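Local coordinates for 35 kDa hemin binding protein (Porphyromonas gingivalis, PDB 5Y1A), which is thought to bind hemin and is a cargo of the type IX secretion system, combining a thioredoxin domain with an immunoglobulin-like beta-sandwich domain, at residues P89-L94 with H206-I211; F43-C48 with Y80-S85. One frame throughout, in Å; residues are numbered along the deposited sequence.

Contact 1. Residues P89-L94 with H206-I211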
loop_
_atom_site.group_PDB
_atom_site.type_symbol
_atom_site.label_atom_id
_atom_site.label_comp_id
_atom_site.label_asym_id
_atom_site.label_seq_id
_atom_site.Cartn_x
_atom_site.Cartn_y
_atom_site.Cartn_z
ATOM N N PRO A 89 5.363 -7.263 -11.004
ATOM C CA PRO A 89 4.830 -8.616 -11.232
ATOM C C PRO A 89 4.205 -9.272 -10.008
ATOM O O PRO A 89 3.357 -10.147 -10.180
ATOM C CB PRO A 89 6.059 -9.415 -11.708
ATOM C CG PRO A 89 7.066 -8.396 -12.114
ATOM C CD PRO A 89 6.805 -7.174 -11.278
ATOM N N ARG A 90 4.545 -8.838 -8.791
ATOM C CA ARG A 90 3.927 -9.459 -7.614
ATOM C C ARG A 90 2.436 -9.086 -7.549
ATOM O O ARG A 90 1.649 -9.804 -6.933
ATOM C CB ARG A 90 4.655 -9.069 -6.329
ATOM C CG ARG A 90 6.082 -9.671 -6.228
ATOM C CD ARG A 90 6.855 -9.224 -4.980
ATOM N NE ARG A 90 5.994 -9.225 -3.799
ATOM C CZ ARG A 90 5.675 -10.289 -3.059
ATOM N NH1 ARG A 90 6.172 -11.504 -3.331
ATOM N NH2 ARG A 90 4.840 -10.120 -2.034
ATOM N N VAL A 91 2.070 -7.970 -8.177
ATOM C CA VAL A 91 0.647 -7.606 -8.342
ATOM C C VAL A 91 -0.084 -8.649 -9.226
ATOM O O VAL A 91 -1.201 -9.070 -8.907
ATOM C CB VAL A 91 0.445 -6.146 -8.883
ATOM C CG1 VAL A 91 -1.049 -5.857 -9.122
ATOM C CG2 VAL A 91 1.048 -5.089 -7.931
ATOM N N GLY A 92 0.551 -9.091 -10.322
ATOM C CA GLY A 92 0.028 -10.234 -11.089
ATOM C C GLY A 92 -0.136 -11.497 -10.253
ATOM O O GLY A 92 -1.147 -12.214 -10.376
ATOM N N GLN A 93 0.847 -11.768 -9.395
ATOM C CA GLN A 93 0.804 -12.938 -8.503
ATOM C C GLN A 93 -0.364 -12.850 -7.543
ATOM O O GLN A 93 -1.047 -13.860 -7.277
ATOM C CB GLN A 93 2.106 -13.088 -7.707
ATOM C CG GLN A 93 3.292 -13.602 -8.518
ATOM C CD GLN A 93 2.975 -14.860 -9.298
ATOM O OE1 GLN A 93 2.591 -15.888 -8.725
ATOM N NE2 GLN A 93 3.154 -14.795 -10.611
ATOM N N LEU A 94 -0.589 -11.640 -7.010
ATOM C CA LEU A 94 -1.743 -11.402 -6.124
ATOM C C LEU A 94 -3.059 -11.696 -6.871
ATOM O O LEU A 94 -3.941 -12.397 -6.335
ATOM C CB LEU A 94 -1.736 -9.968 -5.614
ATOM C CG LEU A 94 -2.953 -9.575 -4.765
ATOM C CD1 LEU A 94 -2.996 -10.338 -3.448
ATOM C CD2 LEU A 94 -2.912 -8.051 -4.508
ATOM N N HIS A 206 -6.157 4.248 -5.146
ATOM C CA HIS A 206 -6.199 3.098 -4.231
ATOM C C HIS A 206 -5.608 1.843 -4.915
ATOM O O HIS A 206 -6.130 0.743 -4.770
ATOM C CB HIS A 206 -7.654 2.823 -3.779
ATOM C CG HIS A 206 -8.417 4.061 -3.419
ATOM N ND1 HIS A 206 -8.051 4.878 -2.370
ATOM C CD2 HIS A 206 -9.524 4.625 -3.971
ATOM C CE1 HIS A 206 -8.897 5.894 -2.290
ATOM N NE2 HIS A 206 -9.786 5.774 -3.259
ATOM N N THR A 207 -4.495 2.022 -5.632
ATOM C CA THR A 207 -4.006 0.972 -6.536
ATOM C C THR A 207 -2.875 0.170 -5.875
ATOM O O THR A 207 -1.902 0.736 -5.382
ATOM C CB THR A 207 -3.593 1.623 -7.854
ATOM O OG1 THR A 207 -4.773 2.191 -8.447
ATOM C CG2 THR A 207 -2.959 0.614 -8.834
ATOM N N VAL A 208 -3.023 -1.153 -5.833
ATOM C CA VAL A 208 -2.022 -1.976 -5.167
ATOM C C VAL A 208 -0.716 -2.025 -5.966
ATOM O O VAL A 208 -0.723 -2.449 -7.113
ATOM C CB VAL A 208 -2.519 -3.415 -4.966
ATOM C CG1 VAL A 208 -1.425 -4.227 -4.274
ATOM C CG2 VAL A 208 -3.810 -3.412 -4.136
ATOM N N LEU A 209 0.385 -1.575 -5.373
ATOM C CA LEU A 209 1.697 -1.725 -6.027
ATOM C C LEU A 209 2.654 -2.642 -5.305
ATOM O O LEU A 209 3.656 -3.103 -5.927
ATOM C CB LEU A 209 2.395 -0.368 -6.231
ATOM C CG LEU A 209 1.579 0.600 -7.099
ATOM C CD1 LEU A 209 2.431 1.878 -7.290
ATOM C CD2 LEU A 209 1.139 0.006 -8.459
ATOM N N MET A 210 2.404 -2.849 -4.009
ATOM C CA MET A 210 3.212 -3.769 -3.207
ATOM C C MET A 210 2.358 -4.609 -2.273
ATOM O O MET A 210 1.336 -4.143 -1.752
ATOM C CB MET A 210 4.284 -3.032 -2.363
ATOM C CG MET A 210 5.166 -2.044 -3.133
ATOM S SD MET A 210 6.388 -1.165 -2.054
ATOM C CE MET A 210 7.433 -2.516 -1.552
ATOM N N ILE A 211 2.811 -5.836 -2.041
ATOM C CA ILE A 211 2.231 -6.732 -1.040
ATOM C C ILE A 211 3.393 -7.087 -0.110
ATOM O O ILE A 211 4.420 -7.633 -0.554
ATOM C CB ILE A 211 1.599 -8.032 -1.669
ATOM C CG1 ILE A 211 0.572 -7.670 -2.783
ATOM C CG2 ILE A 211 0.943 -8.894 -0.567
ATOM C CD1 ILE A 211 1.126 -7.549 -4.220
HETATM O O HOH W 1 5.295 -6.484 -3.473
#

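Contact 2. Residues F43-C48 with Y80-S85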
loop_
_atom_site.group_PDB
_atom_site.type_symbol
_atom_site.label_atom_id
_atom_site.label_comp_id
_atom_site.label_asym_id
_atom_site.label_seq_id
_atom_site.Cartn_x
_atom_site.Cartn_y
_atom_site.Cartn_z
ATOM N N PHE A 43 -10.979 -5.669 -9.481
ATOM C CA PHE A 43 -10.148 -6.295 -10.523
ATOM C C PHE A 43 -10.288 -5.533 -11.829
ATOM O O PHE A 43 -11.386 -5.355 -12.345
ATOM C CB PHE A 43 -10.540 -7.777 -10.629
ATOM C CG PHE A 43 -10.593 -8.428 -9.286
ATOM C CD1 PHE A 43 -9.449 -8.481 -8.479
ATOM C CD2 PHE A 43 -11.797 -8.927 -8.778
ATOM C CE1 PHE A 43 -9.530 -9.009 -7.168
ATOM C CE2 PHE A 43 -11.871 -9.469 -7.475
ATOM C CZ PHE A 43 -10.739 -9.522 -6.691
ATOM N N THR A 44 -9.153 -5.060 -12.344
ATOM C CA THR A 44 -9.166 -4.023 -13.366
ATOM C C THR A 44 -7.938 -4.113 -14.284
ATOM O O THR A 44 -6.947 -4.791 -13.966
ATOM C CB THR A 44 -9.252 -2.623 -12.674
ATOM O OG1 THR A 44 -9.539 -1.601 -13.639
ATOM C CG2 THR A 44 -7.943 -2.279 -11.936
ATOM N N ALA A 45 -7.999 -3.424 -15.420
ATOM C CA ALA A 45 -6.835 -3.288 -16.303
ATOM C C ALA A 45 -6.865 -2.020 -17.122
ATOM O O ALA A 45 -7.939 -1.505 -17.436
ATOM C CB ALA A 45 -6.703 -4.498 -17.214
ATOM N N GLU A 46 -5.682 -1.553 -17.509
ATOM C CA GLU A 46 -5.562 -0.303 -18.273
ATOM C C GLU A 46 -6.149 -0.406 -19.682
ATOM O O GLU A 46 -6.587 0.600 -20.262
ATOM C CB GLU A 46 -4.108 0.152 -18.286
ATOM C CG GLU A 46 -3.708 0.737 -16.913
ATOM C CD GLU A 46 -2.273 1.240 -16.851
ATOM O OE1 GLU A 46 -1.502 0.927 -17.783
ATOM O OE2 GLU A 46 -1.919 1.923 -15.851
ATOM N N TRP A 47 -6.194 -1.630 -20.209
ATOM C CA TRP A 47 -6.789 -1.882 -21.536
ATOM C C TRP A 47 -8.315 -2.029 -21.491
ATOM O O TRP A 47 -8.977 -2.083 -22.541
ATOM C CB TRP A 47 -6.140 -3.114 -22.205
ATOM C CG TRP A 47 -6.133 -4.356 -21.324
ATOM C CD1 TRP A 47 -5.053 -4.894 -20.680
ATOM C CD2 TRP A 47 -7.259 -5.194 -20.983
ATOM N NE1 TRP A 47 -5.438 -6.012 -19.966
ATOM C CE2 TRP A 47 -6.777 -6.223 -20.143
ATOM C CE3 TRP A 47 -8.628 -5.180 -21.321
ATOM C CZ2 TRP A 47 -7.623 -7.212 -19.591
ATOM C CZ3 TRP A 47 -9.456 -6.166 -20.803
ATOM C CH2 TRP A 47 -8.949 -7.171 -19.938
ATOM N N CYS A 48 -8.875 -2.095 -20.287
ATOM C CA CYS A 48 -10.298 -2.413 -20.093
ATOM C C CYS A 48 -11.147 -1.134 -20.130
ATOM O O CYS A 48 -11.107 -0.320 -19.202
ATOM C CB CYS A 48 -10.473 -3.174 -18.772
ATOM S SG CYS A 48 -12.184 -3.397 -18.230
ATOM N N TYR A 80 -4.316 -6.599 -13.734
ATOM C CA TYR A 80 -3.810 -7.803 -14.382
ATOM C C TYR A 80 -3.618 -7.659 -15.882
ATOM O O TYR A 80 -4.416 -7.001 -16.572
ATOM C CB TYR A 80 -4.696 -9.012 -14.073
ATOM C CG TYR A 80 -4.019 -10.334 -14.380
ATOM C CD1 TYR A 80 -2.890 -10.717 -13.662
ATOM C CD2 TYR A 80 -4.519 -11.207 -15.352
ATOM C CE1 TYR A 80 -2.248 -11.906 -13.891
ATOM C CE2 TYR A 80 -3.854 -12.453 -15.605
ATOM C CZ TYR A 80 -2.723 -12.769 -14.844
ATOM O OH TYR A 80 -1.997 -13.936 -14.979
ATOM N N ASN A 81 -2.569 -8.312 -16.397
ATOM C CA ASN A 81 -2.299 -8.295 -17.853
ATOM C C ASN A 81 -2.190 -6.884 -18.429
ATOM O O ASN A 81 -2.769 -6.571 -19.477
ATOM C CB ASN A 81 -3.303 -9.141 -18.645
ATOM C CG ASN A 81 -3.026 -10.635 -18.535
ATOM O OD1 ASN A 81 -2.007 -11.031 -17.983
ATOM N ND2 ASN A 81 -3.947 -11.461 -19.034
ATOM N N ASP A 82 -1.451 -6.027 -17.735
ATOM C CA ASP A 82 -1.279 -4.663 -18.210
ATOM C C ASP A 82 0.064 -4.092 -17.787
ATOM O O ASP A 82 0.890 -4.821 -17.265
ATOM C CB ASP A 82 -2.491 -3.761 -17.848
ATOM C CG ASP A 82 -2.567 -3.366 -16.359
ATOM O OD1 ASP A 82 -1.639 -3.682 -15.578
ATOM O OD2 ASP A 82 -3.580 -2.719 -16.002
ATOM N N GLY A 83 0.270 -2.795 -18.010
ATOM C CA GLY A 83 1.529 -2.158 -17.643
ATOM C C GLY A 83 1.868 -2.192 -16.154
ATOM O O GLY A 83 3.062 -2.153 -15.775
ATOM N N ILE A 84 0.840 -2.248 -15.312
ATOM C CA ILE A 84 1.043 -2.236 -13.871
ATOM C C ILE A 84 1.477 -3.616 -13.377
ATOM O O ILE A 84 2.404 -3.720 -12.574
ATOM C CB ILE A 84 -0.200 -1.694 -13.109
ATOM C CG1 ILE A 84 -0.373 -0.184 -13.395
ATOM C CG2 ILE A 84 -0.086 -1.963 -11.608
ATOM C CD1 ILE A 84 -1.516 0.463 -12.680
ATOM N N SER A 85 0.833 -4.674 -13.864
ATOM C CA SER A 85 1.258 -6.037 -13.484
ATOM C C SER A 85 2.584 -6.434 -14.145
ATOM O O SER A 85 3.284 -7.326 -13.668
ATOM C CB SER A 85 0.173 -7.064 -13.836
ATOM O OG SER A 85 -0.015 -7.165 -15.245
HETATM O O HOH W 2 -1.060 -0.856 -19.575
#

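Contact 1. Residues P89-L94 with H206-I211
The first turns of helix 89-102 cross the start of strand 207-220 at 98°, the segment axes 7.7 Å apart. The tight part is apolar and buried. Ile211 is most buried by the other segment. Its CG1 is anti to the carbonyl carbon, and CD1 lies against the helix backbone, 3.6 Å from Arg90 O. Leu94 crosses Ile211 obliquely. Its CG is anti to the backbone N (chi1 176°), and CD2 lies 3.9 Å from Ile211 CG1. The same methyl meets Val208 CG1 at 4.1 Å. Val91 places CG2 over the strand backbone, 3.3 Å from Val208 O. Leu209 points away and meets Ile84 and Trp88.

The Arg90 side is polar, partly exposed and held by hydrogen bonds. The Arg90 chain is bent at chi3 (42°) and swings the guanidinium to the strand. NH2 donates to Ile211 O at 2.9 Å, from above the carbonyl plane. It also bonds Ser213 O, and NH1 bonds Thr214 O, so one guanidinium grips three carbonyls of strand 207-220. Water 1 accepts from Arg90 NE at 2.8 Å and from Ile211 N at 2.9 Å, a second link beside the direct bond.

Leu209 and Met210 both face Val184 in a classic beta bulge. The strand start lies between strands 179-186 and 73-79, bonded to both. The thioredoxin-type and beta-sandwich sheets thus meet edge to edge, and the helix packs across the join.

Contact 2. Residues F43-C48 with Y80-S85
Three hydrogen bonds cross between segment 43-48 and the loop 80-82 that leads into helix 83-87. Tyr80 N donates to Thr44 O at 3.2 Å, nearly along the C=O axis. Glu46 N donates to the anti lone pair of Asp82 OD2 at 2.8 Å. Trp47 NE1 makes a weak bond to Asn81 O at 2.8 Å; the oxygen sits at the indole edge.

Asp82 also caps the helix that follows. Its CG lies between the backbone N and the carbonyl carbon (chi1 74°). OD1 accepts from Ile84 N, above the carboxylate plane, and from Ser85 N, nearly along the C-O axis. In return Asp82 N donates to Ser85 OG at 3.1 Å, nearly straight at 172°.

Two carboxylates, like-charged if both are ionised, lie 4.6 Å apart between Glu46 OE1 and Asp82 OD2. Water 2 bridges Glu46 OE1 and Gly83 N, and Ile192 N and Asn193 N bind the Glu46 carboxylate. These N-H groups and the hydrogen bond of His79 ND1 to Asp82 OD2 would probably stabilise them.

In packing, Ala45 CB lies 3.5 Å from Tyr80 O and, within its own segment, over the Trp47 ring near the rim. Ile84 CD1 touches Glu46 OE2 at 3.5 Å.

Beside this Asp82-Ser85 capping box, the type I turn from Ala45 to Cys48 leads from strand 34-44 toward helix 51-63, where Cys48 begins what looks like the thioredoxin-type CxxC.

How the contacts relate
From the N terminus, strand 34-44 runs into 43-48. The chain then passes through helices 51-63 and 67-70 and returns along strand 73-79, parallel to the first strand. Contact 2 closes this beta-alpha-beta loop of 31 residues. Helix 83-87 is followed directly by helix 89-102, where contact 1 opens. It closes 111 residues later at strand 207-220. The two loops are in series and neither nest nor cross. Their centres are about 11 Å apart, and Ile84 CG2 of contact 2 packs on Leu209 CD2 of contact 1. Contact 2 is internal to the thioredoxin domain; contact 1 sits where strand 207-220 joins strand 73-79 of that domain to the antiparallel sheet.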